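Local coordinates for protein WYL1 (Ruminococcus sp., PDB 6OAW) that acts as an accessory, modulatory protein of the Type VI-D CRISPR-Cas system, and probably handles nucleic acid or a ligand through its WYL domain, at residues Y67-K72 and I82-L87; N88-W93 and K166-D171; L175-R180 and Y233-Y238. All blocks are in the same frame, centred on the assembly; numbering follows the deposited sequence.

Contact 1: residues Y67-K72 and I82-L87; sequences YIASLK and IGIPLL
Ala69, in the last turn of helix 55-71, meets Ile84 and Leu86 of the irregular loop that follows the helix, so the chain doubles back against the helix it has just left. The preceding order, strand 23-28, helix 30-44, helix 55-71, is consistent with a ribbon-helix-helix unit. The apolar contacts centre on one methyl: Ala69 CB lies 3.7 Å from Ile84 CG2 and 3.9 Å from Leu86 CD2, the two loop side chains flanking Pro85. Ile84 presents this branch because CG2 is anti to its backbone N; its CG1 lies beside that N (chi1 -54°), and the residue also packs on Leu183 of helix 177-184 and Ala186 and Ile189 of helix 186-199.

Contacts of methyl with backbone form the second group. Pro85 O is 4.1 Å from Ala69 CB, and Leu86 CD2 also rests against the Ser70 backbone, 4.0 Å from Ser70 N. No hydrogen bond crosses between the segments, so van der Waals packing accounts for the contact. The polar group of Ser70 is engaged elsewhere, its OG bonding Trp93 N at the start of helix 92-96. The closest approach between the segments is 3.6 Å, from Leu86 CD2 to Ala69 O.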
ATOM      1  N   TYR B  67      10.677  17.336  -7.075  1.00 45.28           N
ATOM      2  CA  TYR B  67      10.955  18.239  -8.214  1.00 46.51           C
ATOM      3  C   TYR B  67      12.371  17.990  -8.731  1.00 48.18           C
ATOM      4  O   TYR B  67      12.562  17.824  -9.957  1.00 49.44           O
ATOM      5  CB  TYR B  67      10.796  19.712  -7.841  1.00 48.30           C
ATOM      6  CG  TYR B  67      11.232  20.655  -8.926  1.00 50.33           C
ATOM      7  CD1 TYR B  67      10.700  20.536 -10.203  1.00 50.95           C
ATOM      8  CD2 TYR B  67      12.190  21.642  -8.708  1.00 52.44           C
ATOM      9  CE1 TYR B  67      11.083  21.387 -11.230  1.00 52.09           C
ATOM     10  CE2 TYR B  67      12.593  22.496  -9.729  1.00 53.93           C
ATOM     11  CZ  TYR B  67      12.032  22.367 -10.991  1.00 53.75           C
ATOM     12  OH  TYR B  67      12.392  23.164 -12.036  1.00 56.63           O
ATOM     13  N   ILE B  68      13.353  17.994  -7.846  1.00 49.21           N
ATOM     14  CA  ILE B  68      14.781  17.887  -8.258  1.00 50.44           C
ATOM     15  C   ILE B  68      15.017  16.501  -8.901  1.00 49.71           C
ATOM     16  O   ILE B  68      15.790  16.439  -9.883  1.00 50.32           O
ATOM     17  CB  ILE B  68      15.701  18.189  -7.062  1.00 50.95           C
ATOM     18  CG1 ILE B  68      17.076  18.722  -7.469  1.00 52.19           C
ATOM     19  CG2 ILE B  68      15.799  16.972  -6.158  1.00 51.07           C
ATOM     20  N   ALA B  69      14.371  15.427  -8.424  1.00 47.26           N
ATOM     21  CA  ALA B  69      14.514  14.091  -9.049  1.00 46.32           C
ATOM     22  C   ALA B  69      13.948  14.148 -10.479  1.00 46.62           C
ATOM     23  O   ALA B  69      14.576  13.569 -11.416  1.00 47.40           O
ATOM     24  CB  ALA B  69      13.842  13.025  -8.238  1.00 45.59           C
ATOM     25  N   SER B  70      12.816  14.822 -10.665  1.00 45.21           N
ATOM     26  CA  SER B  70      12.191  14.946 -11.998  1.00 45.35           C
ATOM     27  C   SER B  70      13.095  15.812 -12.883  1.00 48.23           C
ATOM     28  O   SER B  70      13.427  15.387 -13.984  1.00 52.42           O
ATOM     29  CB  SER B  70      10.800  15.482 -11.904  1.00 44.96           C
ATOM     30  OG  SER B  70      10.201  15.545 -13.195  1.00 44.45           O
ATOM     31  N   LEU B  71      13.512  16.975 -12.404  1.00 50.07           N
ATOM     32  CA  LEU B  71      14.281  17.964 -13.204  1.00 52.72           C
ATOM     33  C   LEU B  71      15.607  17.336 -13.654  1.00 54.02           C
ATOM     34  O   LEU B  71      16.043  17.624 -14.768  1.00 56.53           O
ATOM     35  CB  LEU B  71      14.528  19.223 -12.360  1.00 53.64           C
ATOM     36  CG  LEU B  71      15.393  20.296 -13.020  1.00 56.14           C
ATOM     37  CD1 LEU B  71      14.629  20.957 -14.172  1.00 56.99           C
ATOM     38  CD2 LEU B  71      15.871  21.328 -12.013  1.00 57.57           C
ATOM     39  N   LYS B  72      16.236  16.525 -12.812  1.00 54.14           N
ATOM     40  CA  LYS B  72      17.614  16.034 -13.044  1.00 55.87           C
ATOM     41  C   LYS B  72      17.578  14.576 -13.524  1.00 53.98           C
ATOM     42  O   LYS B  72      18.639  13.946 -13.528  1.00 52.38           O
ATOM     43  CB  LYS B  72      18.422  16.210 -11.754  1.00 58.33           C
ATOM     44  CG  LYS B  72      18.584  17.652 -11.300  1.00 60.17           C
ATOM     45  CD  LYS B  72      19.591  18.394 -12.124  1.00 62.40           C
ATOM     46  CE  LYS B  72      19.871  19.791 -11.615  1.00 64.77           C
ATOM     47  NZ  LYS B  72      20.522  20.622 -12.655  1.00 66.38           N
ATOM     48  N   ILE B  82      19.553   8.731  -7.251  1.00 50.34           N
ATOM     49  CA  ILE B  82      19.229   7.282  -7.236  1.00 50.78           C
ATOM     50  C   ILE B  82      18.367   7.022  -5.993  1.00 49.22           C
ATOM     51  O   ILE B  82      18.776   7.380  -4.880  1.00 50.88           O
ATOM     52  CB  ILE B  82      20.526   6.439  -7.261  1.00 55.03           C
ATOM     53  CG1 ILE B  82      21.175   6.465  -8.655  1.00 56.25           C
ATOM     54  CG2 ILE B  82      20.284   5.013  -6.741  1.00 55.21           C
ATOM     55  CD1 ILE B  82      22.611   5.921  -8.679  1.00 59.41           C
ATOM     56  N   GLY B  83      17.196   6.436  -6.189  1.00 47.65           N
ATOM     57  CA  GLY B  83      16.283   6.050  -5.103  1.00 47.61           C
ATOM     58  C   GLY B  83      15.306   7.165  -4.738  1.00 47.78           C
ATOM     59  O   GLY B  83      14.405   6.869  -3.959  1.00 49.98           O
ATOM     60  N   ILE B  84      15.451   8.403  -5.230  1.00 46.23           N
ATOM     61  CA  ILE B  84      14.439   9.465  -4.944  1.00 46.60           C
ATOM     62  C   ILE B  84      13.222   9.192  -5.830  1.00 43.73           C
ATOM     63  O   ILE B  84      13.343   9.085  -7.035  1.00 42.21           O
ATOM     64  CB  ILE B  84      14.976  10.894  -5.125  1.00 48.52           C
ATOM     65  CG1 ILE B  84      16.248  11.162  -4.323  1.00 50.70           C
ATOM     66  CG2 ILE B  84      13.900  11.897  -4.759  1.00 49.37           C
ATOM     67  CD1 ILE B  84      16.080  10.969  -2.852  1.00 52.06           C
ATOM     68  N   PRO B  85      12.018   8.955  -5.260  1.00 43.19           N
ATOM     69  CA  PRO B  85      10.852   8.618  -6.073  1.00 41.52           C
ATOM     70  C   PRO B  85      10.518   9.684  -7.129  1.00 42.24           C
ATOM     71  O   PRO B  85      10.688  10.868  -6.855  1.00 43.88           O
ATOM     72  CB  PRO B  85       9.715   8.478  -5.058  1.00 40.32           C
ATOM     73  CG  PRO B  85      10.409   8.173  -3.756  1.00 41.11           C
ATOM     74  CD  PRO B  85      11.746   8.879  -3.809  1.00 42.93           C
ATOM     75  N   LEU B  86      10.063   9.219  -8.294  1.00 41.83           N
ATOM     76  CA  LEU B  86       9.592  10.045  -9.424  1.00 41.16           C
ATOM     77  C   LEU B  86       8.066  10.044  -9.380  1.00 40.13           C
ATOM     78  O   LEU B  86       7.475   9.032  -9.681  1.00 38.02           O
ATOM     79  CB  LEU B  86      10.162   9.458 -10.719  1.00 43.13           C
ATOM     80  CG  LEU B  86      11.693   9.498 -10.821  1.00 44.65           C
ATOM     81  CD1 LEU B  86      12.193   8.615 -11.947  1.00 43.99           C
ATOM     82  CD2 LEU B  86      12.182  10.921 -11.043  1.00 45.20           C
ATOM     83  N   LEU B  87       7.468  11.131  -8.901  1.00 40.91           N
ATOM     84  CA  LEU B  87       6.006  11.254  -8.752  1.00 41.05           C
ATOM     85  C   LEU B  87       5.387  11.395 -10.135  1.00 40.57           C
ATOM     86  O   LEU B  87       5.935  12.160 -10.948  1.00 40.71           O
ATOM     87  CB  LEU B  87       5.656  12.503  -7.942  1.00 44.27           C
ATOM     88  CG  LEU B  87       5.942  12.475  -6.462  1.00 45.39           C
ATOM     89  CD1 LEU B  87       5.335  13.707  -5.817  1.00 48.76           C
ATOM     90  CD2 LEU B  87       5.375  11.199  -5.853  1.00 46.54           C
TER

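Contact 2: residues N88-W93 and K166-D171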
ATOM      1  N   ASN B  88       4.243  10.746 -10.326  1.00 41.09           N
ATOM      2  CA  ASN B  88       3.360  10.856 -11.506  1.00 42.64           C
ATOM      3  C   ASN B  88       2.938  12.318 -11.706  1.00 43.79           C
ATOM      4  O   ASN B  88       2.740  12.665 -12.857  1.00 46.38           O
ATOM      5  CB  ASN B  88       2.196   9.885 -11.376  1.00 44.02           C
ATOM      6  CG  ASN B  88       2.671   8.454 -11.460  1.00 47.46           C
ATOM      7  OD1 ASN B  88       3.584   8.149 -12.228  1.00 53.35           O
ATOM      8  ND2 ASN B  88       2.081   7.575 -10.667  1.00 46.68           N
ATOM      9  N   ALA B  89       2.889  13.156 -10.662  1.00 43.41           N
ATOM     10  CA  ALA B  89       2.478  14.578 -10.774  1.00 44.11           C
ATOM     11  C   ALA B  89       3.549  15.408 -11.485  1.00 42.95           C
ATOM     12  O   ALA B  89       3.180  16.451 -12.071  1.00 41.62           O
ATOM     13  CB  ALA B  89       2.176  15.175  -9.428  1.00 45.48           C
ATOM     14  N   PHE B  90       4.815  14.999 -11.393  1.00 41.38           N
ATOM     15  CA  PHE B  90       5.929  15.628 -12.143  1.00 43.30           C
ATOM     16  C   PHE B  90       6.021  14.959 -13.525  1.00 42.94           C
ATOM     17  O   PHE B  90       5.848  13.745 -13.638  1.00 40.59           O
ATOM     18  CB  PHE B  90       7.229  15.598 -11.336  1.00 43.51           C
ATOM     19  CG  PHE B  90       7.221  16.605 -10.214  1.00 46.12           C
ATOM     20  CD1 PHE B  90       7.511  17.949 -10.448  1.00 47.10           C
ATOM     21  CD2 PHE B  90       6.833  16.227  -8.930  1.00 44.84           C
ATOM     22  CE1 PHE B  90       7.486  18.872  -9.409  1.00 48.09           C
ATOM     23  CE2 PHE B  90       6.803  17.152  -7.902  1.00 45.61           C
ATOM     24  CZ  PHE B  90       7.138  18.464  -8.136  1.00 46.57           C
ATOM     25  N   VAL B  91       6.289  15.765 -14.542  1.00 44.07           N
ATOM     26  CA  VAL B  91       6.020  15.408 -15.965  1.00 44.62           C
ATOM     27  C   VAL B  91       7.340  15.395 -16.744  1.00 45.28           C
ATOM     28  O   VAL B  91       7.476  14.523 -17.585  1.00 45.34           O
ATOM     29  CB  VAL B  91       4.971  16.331 -16.618  1.00 45.30           C
ATOM     30  CG1 VAL B  91       4.516  15.772 -17.950  1.00 45.18           C
ATOM     31  CG2 VAL B  91       3.751  16.560 -15.734  1.00 45.27           C
ATOM     32  N   GLU B  92       8.280  16.298 -16.462  1.00 46.00           N
ATOM     33  CA  GLU B  92       9.609  16.335 -17.128  1.00 47.87           C
ATOM     34  C   GLU B  92      10.209  14.918 -17.256  1.00 46.05           C
ATOM     35  O   GLU B  92      10.573  14.528 -18.365  1.00 44.68           O
ATOM     36  CB  GLU B  92      10.542  17.267 -16.368  1.00 52.00           C
ATOM     37  CG  GLU B  92      11.957  17.297 -16.923  1.00 55.76           C
ATOM     38  CD  GLU B  92      12.251  18.443 -17.838  1.00 60.48           C
ATOM     39  OE1 GLU B  92      12.261  18.217 -19.082  1.00 64.15           O
ATOM     40  OE2 GLU B  92      12.476  19.553 -17.300  1.00 66.38           O
ATOM     41  N   TRP B  93      10.304  14.161 -16.167  1.00 44.49           N
ATOM     42  CA  TRP B  93      10.934  12.822 -16.218  1.00 42.80           C
ATOM     43  C   TRP B  93      10.147  11.934 -17.182  1.00 42.51           C
ATOM     44  O   TRP B  93      10.777  11.050 -17.798  1.00 39.73           O
ATOM     45  CB  TRP B  93      11.091  12.176 -14.838  1.00 41.04           C
ATOM     46  CG  TRP B  93       9.825  11.704 -14.205  1.00 41.07           C
ATOM     47  CD1 TRP B  93       9.037  12.413 -13.341  1.00 42.20           C
ATOM     48  CD2 TRP B  93       9.252  10.385 -14.275  1.00 41.57           C
ATOM     49  NE1 TRP B  93       7.982  11.648 -12.930  1.00 42.37           N
ATOM     50  CE2 TRP B  93       8.094  10.395 -13.472  1.00 41.02           C
ATOM     51  CE3 TRP B  93       9.607   9.189 -14.921  1.00 41.78           C
ATOM     52  CZ2 TRP B  93       7.285   9.268 -13.321  1.00 42.08           C
ATOM     53  CZ3 TRP B  93       8.799   8.075 -14.788  1.00 41.57           C
ATOM     54  CH2 TRP B  93       7.648   8.117 -13.999  1.00 41.52           C
ATOM     55  N   LYS B 166      -2.081  20.115  -5.740  1.00 50.45           N
ATOM     56  CA  LYS B 166      -3.002  19.068  -5.237  1.00 50.80           C
ATOM     57  C   LYS B 166      -2.514  17.701  -5.745  1.00 49.97           C
ATOM     58  O   LYS B 166      -2.517  16.703  -4.967  1.00 47.69           O
ATOM     59  CB  LYS B 166      -4.437  19.339  -5.680  1.00 52.81           C
ATOM     60  CG  LYS B 166      -5.400  18.195  -5.390  1.00 54.23           C
ATOM     61  CD  LYS B 166      -6.835  18.467  -5.830  1.00 55.63           C
ATOM     62  CE  LYS B 166      -7.795  17.354  -5.433  1.00 55.99           C
ATOM     63  NZ  LYS B 166      -7.839  17.109  -3.965  1.00 55.10           N
ATOM     64  N   ALA B 167      -2.117  17.657  -7.017  1.00 49.23           N
ATOM     65  CA  ALA B 167      -1.642  16.424  -7.682  1.00 46.72           C
ATOM     66  C   ALA B 167      -0.353  15.955  -7.002  1.00 44.34           C
ATOM     67  O   ALA B 167      -0.217  14.770  -6.753  1.00 40.83           O
ATOM     68  CB  ALA B 167      -1.453  16.676  -9.147  1.00 45.73           C
ATOM     69  N   VAL B 168       0.566  16.868  -6.715  1.00 44.24           N
ATOM     70  CA  VAL B 168       1.845  16.506  -6.049  1.00 43.89           C
ATOM     71  C   VAL B 168       1.540  15.814  -4.705  1.00 43.45           C
ATOM     72  O   VAL B 168       2.127  14.749  -4.460  1.00 43.84           O
ATOM     73  CB  VAL B 168       2.754  17.732  -5.878  1.00 44.25           C
ATOM     74  CG1 VAL B 168       3.874  17.475  -4.878  1.00 45.08           C
ATOM     75  CG2 VAL B 168       3.333  18.166  -7.200  1.00 44.34           C
ATOM     76  N   TYR B 169       0.660  16.382  -3.873  1.00 45.29           N
ATOM     77  CA  TYR B 169       0.485  15.938  -2.460  1.00 45.56           C
ATOM     78  C   TYR B 169      -0.428  14.715  -2.425  1.00 45.35           C
ATOM     79  O   TYR B 169      -0.164  13.848  -1.593  1.00 44.75           O
ATOM     80  CB  TYR B 169       0.061  17.105  -1.557  1.00 46.00           C
ATOM     81  CG  TYR B 169       1.124  18.171  -1.504  1.00 46.24           C
ATOM     82  CD1 TYR B 169       2.423  17.860  -1.136  1.00 46.31           C
ATOM     83  CD2 TYR B 169       0.871  19.450  -1.954  1.00 47.86           C
ATOM     84  CE1 TYR B 169       3.436  18.806  -1.159  1.00 47.63           C
ATOM     85  CE2 TYR B 169       1.871  20.407  -1.998  1.00 50.34           C
ATOM     86  CZ  TYR B 169       3.161  20.091  -1.598  1.00 50.25           C
ATOM     87  OH  TYR B 169       4.118  21.069  -1.633  1.00 51.36           O
ATOM     88  N   GLU B 170      -1.425  14.629  -3.315  1.00 45.85           N
ATOM     89  CA  GLU B 170      -2.266  13.408  -3.443  1.00 44.75           C
ATOM     90  C   GLU B 170      -1.367  12.250  -3.888  1.00 42.64           C
ATOM     91  O   GLU B 170      -1.530  11.134  -3.349  1.00 42.82           O
ATOM     92  CB  GLU B 170      -3.424  13.550  -4.428  1.00 44.64           C
ATOM     93  CG  GLU B 170      -4.446  14.584  -4.038  1.00 47.92           C
ATOM     94  CD  GLU B 170      -5.477  14.216  -2.990  1.00 49.35           C
ATOM     95  OE1 GLU B 170      -5.429  13.087  -2.432  1.00 48.30           O
ATOM     96  OE2 GLU B 170      -6.341  15.083  -2.705  1.00 49.89           O
ATOM     97  N   ASP B 171      -0.443  12.480  -4.810  1.00 41.90           N
ATOM     98  CA  ASP B 171       0.474  11.397  -5.262  1.00 42.37           C
ATOM     99  C   ASP B 171       1.444  11.022  -4.128  1.00 41.45           C
ATOM    100  O   ASP B 171       1.658   9.831  -3.904  1.00 40.32           O
ATOM    101  CB  ASP B 171       1.283  11.776  -6.493  1.00 42.38           C
ATOM    102  CG  ASP B 171       0.557  11.598  -7.799  1.00 44.99           C
ATOM    103  OD1 ASP B 171      -0.621  11.191  -7.764  1.00 48.31           O
ATOM    104  OD2 ASP B 171       1.173  11.925  -8.824  1.00 45.53           O
TER
HETATM  105  O   HOH W   1      -0.745   8.312  -8.916  1.00 48.61           O
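Asp171, in the last turn of helix 161-172, meets Asn88 and Ala89 of the loop leading into helix 92-96, a loop-on-helix packing inside the mainly helical N-terminal half of the chain. From CB, which points at the loop, the side chain runs to CG, anti to its own carbonyl carbon (chi1 -82°) and 4.0 Å from Ala89 N. One branch continues inward: OD2 comes within 2.8 Å of Ala89 N and also touches Asn88 CB at 3.4 Å. The other branch, OD1, turns to a water.

About one turn earlier on the helix, the contact becomes apolar. Ala89 CB sits 3.9 Å from Ala167 CB and equally far from Val168 CG2, and its small size fits the 5.1 Å approach of Ala89 CA to Val168 CA. Val168 CG2 also meets the ring of Phe90, 3.7 Å from CE2; a different partner, Phe63 of helix 55-71, packs edge-to-face with that ring. Tyr122 of helix 104-122 touches both Asn88 and Ala167. At the polar end, the water donates to Asp171 OD1 at 3.1 Å and accepts a weak bond from Asn88 ND2.

Contact 3: residues L175-R180 and Y233-Y238; sequences LSDCER and YKMYNY
The Asn237 amide meets Cys178 O at its edge: ND2 donates at 2.7 Å, with the carbonyl oxygen only 7° out of the amide plane. This bond joins the first turn of helix 177-184 to the start of strand 237-243, next to the turn that links it to its antiparallel partner 219-230 in the sheet of the probable WYL domain. The same amide is held further by Glu181 at ND2 and by Arg182 and Ser230 at OD1, which should fix its rotation. The Asp177 carboxylate is approached differently. Arg180 grips it end-on, NH1 at the anti lone pair of OD1 and NH2 from above the carboxylate plane (53°). Arg180 also holds Leu175 O at its edge, in the guanidinium plane. The other oxygen, OD2, lies near the selenomethionine Met235, although two conformers of that residue make the contact provisional. An alanine in place of Asp177 takes away this carboxylate and would probably leave Arg180 NH1 and NH2 without their shared acceptor, the guanidinium then being held by Leu175 O and, at NE, by Asp39. The Glu179 carboxylate completes a capping box: OE1 accepts from Ser176 N through its anti lone pair and from Ser176 OG above the plane, while Ser176 OG accepts from Glu179 N at 3.2 Å.

Lys234, with positive phi in the turn, offers its carbonyl to the helix start. Cys178 N donates to Lys234 O at 3.1 Å, from above the carbonyl plane, tying an N-H of the first helical turn to the hairpin. The turn also touches the second subunit, Lys234 packing on Ser31 of that chain. Cys178 SG sits between its backbone N and carbonyl carbon (chi1 72°), and lies 3.6 Å from Lys234 CA.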
ATOM      1  N   LEU B 175       2.194   6.902  -2.045  1.00 42.31           N
ATOM      2  CA  LEU B 175       3.488   6.178  -2.051  1.00 41.90           C
ATOM      3  C   LEU B 175       3.564   5.261  -0.831  1.00 40.04           C
ATOM      4  O   LEU B 175       2.937   5.594   0.217  1.00 38.14           O
ATOM      5  CB  LEU B 175       4.634   7.185  -2.005  1.00 42.89           C
ATOM      6  CG  LEU B 175       4.787   8.055  -3.241  1.00 44.17           C
ATOM      7  CD1 LEU B 175       5.848   9.118  -2.999  1.00 45.34           C
ATOM      8  CD2 LEU B 175       5.140   7.191  -4.450  1.00 44.23           C
ATOM      9  N   SER B 176       4.377   4.214  -0.920  1.00 39.58           N
ATOM     10  CA  SER B 176       4.693   3.338   0.246  1.00 40.07           C
ATOM     11  C   SER B 176       5.401   4.153   1.341  1.00 38.95           C
ATOM     12  O   SER B 176       5.988   5.215   1.023  1.00 37.90           O
ATOM     13  CB  SER B 176       5.528   2.174  -0.205  1.00 40.27           C
ATOM     14  OG  SER B 176       6.858   2.604  -0.460  1.00 39.96           O
ATOM     15  N   ASP B 177       5.396   3.663   2.583  1.00 39.44           N
ATOM     16  CA  ASP B 177       6.111   4.311   3.707  1.00 39.38           C
ATOM     17  C   ASP B 177       7.563   4.597   3.305  1.00 38.50           C
ATOM     18  O   ASP B 177       7.991   5.750   3.477  1.00 39.47           O
ATOM     19  CB  ASP B 177       5.983   3.484   5.003  1.00 40.49           C
ATOM     20  CG  ASP B 177       4.554   3.418   5.548  1.00 42.03           C
ATOM     21  OD1 ASP B 177       3.668   4.076   4.976  1.00 43.57           O
ATOM     22  OD2 ASP B 177       4.314   2.686   6.532  1.00 45.88           O
ATOM     23  N   CYS B 178       8.285   3.616   2.753  1.00 38.27           N
ATOM     24  CA  CYS B 178       9.726   3.750   2.435  1.00 37.99           C
ATOM     25  C   CYS B 178       9.912   4.767   1.312  1.00 37.91           C
ATOM     26  O   CYS B 178      10.930   5.519   1.359  1.00 39.35           O
ATOM     27  CB  CYS B 178      10.413   2.412   2.158  1.00 38.90           C
ATOM     28  SG  CYS B 178      10.003   1.581   0.596  1.00 41.79           S
ATOM     29  N   GLU B 179       8.983   4.839   0.358  1.00 38.49           N
ATOM     30  CA  GLU B 179       9.093   5.860  -0.714  1.00 39.05           C
ATOM     31  C   GLU B 179       8.916   7.243  -0.094  1.00 38.23           C
ATOM     32  O   GLU B 179       9.739   8.102  -0.385  1.00 38.09           O
ATOM     33  CB  GLU B 179       8.101   5.611  -1.850  1.00 39.85           C
ATOM     34  CG  GLU B 179       8.585   4.562  -2.846  1.00 40.67           C
ATOM     35  CD  GLU B 179       7.471   4.007  -3.723  1.00 42.23           C
ATOM     36  OE1 GLU B 179       6.287   3.963  -3.279  1.00 43.06           O
ATOM     37  OE2 GLU B 179       7.773   3.664  -4.878  1.00 45.55           O
ATOM     38  N   ARG B 180       7.904   7.437   0.748  1.00 38.55           N
ATOM     39  CA  ARG B 180       7.638   8.775   1.331  1.00 40.26           C
ATOM     40  C   ARG B 180       8.854   9.194   2.148  1.00 41.18           C
ATOM     41  O   ARG B 180       9.238  10.367   2.058  1.00 43.57           O
ATOM     42  CB  ARG B 180       6.349   8.804   2.155  1.00 40.49           C
ATOM     43  CG  ARG B 180       5.115   8.564   1.299  1.00 39.08           C
ATOM     44  CD  ARG B 180       3.807   8.819   1.997  1.00 39.70           C
ATOM     45  NE  ARG B 180       3.794   8.403   3.389  1.00 40.61           N
ATOM     46  CZ  ARG B 180       3.516   7.181   3.851  1.00 39.96           C
ATOM     47  NH1 ARG B 180       3.237   6.183   3.025  1.00 39.44           N
ATOM     48  NH2 ARG B 180       3.560   6.960   5.153  1.00 38.59           N
ATOM     49  N   TYR B 233       9.059  -5.166   3.351  1.00 40.09           N
ATOM     50  CA  TYR B 233       7.655  -4.745   3.595  1.00 39.76           C
ATOM     51  C   TYR B 233       7.489  -3.255   3.286  1.00 38.99           C
ATOM     52  O   TYR B 233       6.448  -2.711   3.557  1.00 38.01           O
ATOM     53  CB  TYR B 233       7.208  -5.196   4.986  1.00 39.99           C
ATOM     54  CG  TYR B 233       7.087  -6.697   5.026  1.00 41.51           C
ATOM     55  CD1 TYR B 233       8.196  -7.484   5.297  1.00 41.80           C
ATOM     56  CD2 TYR B 233       5.894  -7.336   4.712  1.00 43.99           C
ATOM     57  CE1 TYR B 233       8.127  -8.869   5.296  1.00 44.57           C
ATOM     58  CE2 TYR B 233       5.809  -8.724   4.683  1.00 46.64           C
ATOM     59  CZ  TYR B 233       6.942  -9.482   4.925  1.00 46.98           C
ATOM     60  OH  TYR B 233       6.861 -10.839   4.933  1.00 52.52           O
ATOM     61  N   LYS B 234       8.505  -2.624   2.717  1.00 39.46           N
ATOM     62  CA  LYS B 234       8.426  -1.232   2.223  1.00 41.63           C
ATOM     63  C   LYS B 234       8.128  -0.289   3.383  1.00 41.23           C
ATOM     64  O   LYS B 234       7.440   0.699   3.118  1.00 41.34           O
ATOM     65  CB  LYS B 234       7.358  -1.117   1.123  1.00 42.87           C
ATOM     66  CG  LYS B 234       7.671  -1.902  -0.133  1.00 44.61           C
ATOM     67  CD  LYS B 234       6.547  -1.840  -1.151  1.00 47.49           C
ATOM     68  CE  LYS B 234       6.914  -2.523  -2.457  1.00 50.50           C
ATOM     69  NZ  LYS B 234       6.015  -2.115  -3.574  1.00 52.99           N
HETATM   70  N   MSE B 235       8.658  -0.562   4.583  1.00 43.65           N
HETATM   71  CA  MSE B 235       8.430   0.279   5.806  1.00 45.94           C
HETATM   72  C   MSE B 235       9.567   1.296   5.965  1.00 43.70           C
HETATM   73  O   MSE B 235       9.263   2.493   5.979  1.00 47.92           O
HETATM   74  CB  MSE B 235       8.256  -0.583   7.062  0.50 48.70           C
HETATM   75  CG  MSE B 235       7.062  -1.531   7.030  0.50 52.75           C
HETATM   76 SE   MSE B 235       5.291  -0.650   7.035  0.50 61.92          SE
HETATM   77  CE  MSE B 235       4.487  -0.737   5.234  0.50 60.34           C
ATOM     78  N   TYR B 236      10.826   0.870   6.064  1.00 40.92           N
ATOM     79  CA  TYR B 236      11.958   1.773   6.395  1.00 39.34           C
ATOM     80  C   TYR B 236      13.091   1.628   5.394  1.00 38.32           C
ATOM     81  O   TYR B 236      13.232   0.553   4.799  1.00 39.36           O
ATOM     82  CB  TYR B 236      12.434   1.503   7.828  1.00 41.44           C
ATOM     83  CG  TYR B 236      11.352   1.752   8.848  1.00 42.14           C
ATOM     84  CD1 TYR B 236      10.874   3.038   9.073  1.00 43.49           C
ATOM     85  CD2 TYR B 236      10.726   0.695   9.502  1.00 43.48           C
ATOM     86  CE1 TYR B 236       9.833   3.282   9.962  1.00 44.30           C
ATOM     87  CE2 TYR B 236       9.682   0.920  10.391  1.00 44.80           C
ATOM     88  CZ  TYR B 236       9.250   2.216  10.640  1.00 45.97           C
ATOM     89  OH  TYR B 236       8.225   2.443  11.516  1.00 46.97           O
ATOM     90  N   ASN B 237      13.854   2.709   5.209  1.00 37.08           N
ATOM     91  CA  ASN B 237      15.114   2.728   4.440  1.00 37.15           C
ATOM     92  C   ASN B 237      16.301   2.635   5.404  1.00 38.55           C
ATOM     93  O   ASN B 237      16.303   3.315   6.441  1.00 38.68           O
ATOM     94  CB  ASN B 237      15.221   3.961   3.550  1.00 37.41           C
ATOM     95  CG  ASN B 237      14.060   4.051   2.589  1.00 36.69           C
ATOM     96  OD1 ASN B 237      14.042   3.364   1.565  1.00 37.29           O
ATOM     97  ND2 ASN B 237      13.067   4.848   2.953  1.00 36.34           N
ATOM     98  N   TYR B 238      17.306   1.848   5.022  1.00 38.93           N
ATOM     99  CA  TYR B 238      18.555   1.612   5.789  1.00 39.19           C
ATOM    100  C   TYR B 238      19.754   1.950   4.898  1.00 39.86           C
ATOM    101  O   TYR B 238      19.774   1.577   3.719  1.00 41.74           O
ATOM    102  CB  TYR B 238      18.615   0.159   6.261  1.00 38.39           C
ATOM    103  CG  TYR B 238      17.522  -0.259   7.207  1.00 37.57           C
ATOM    104  CD1 TYR B 238      16.288  -0.637   6.705  1.00 37.12           C
ATOM    105  CD2 TYR B 238      17.689  -0.236   8.584  1.00 37.54           C
ATOM    106  CE1 TYR B 238      15.254  -1.014   7.541  1.00 36.81           C
ATOM    107  CE2 TYR B 238      16.667  -0.638   9.438  1.00 37.21           C
ATOM    108  CZ  TYR B 238      15.433  -1.008   8.917  1.00 37.09           C
ATOM    109  OH  TYR B 238      14.370  -1.413   9.676  1.00 36.02           O
TER

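From the N terminus, contact 1 closes first: nine residues loop out after helix 55-71 before the chain returns to pack on its end. Contact 2 begins at the very next residue and closes a 72-residue, largely helical excursion on helix 161-172. Contact 3 follows on helix 177-184 and spans 52 residues to the hairpin turn before strand 237-243. The three run in series, none nesting or crossing. Contacts 1 and 2 touch directly, Leu87 O lying 2.9 Å from Trp93 NE1. Contact 1 also reaches contact 3, where Pro85 CG packs 3.4 Å from Glu179 O. Together they join the N-terminal helices to the sheet of the probable WYL domain.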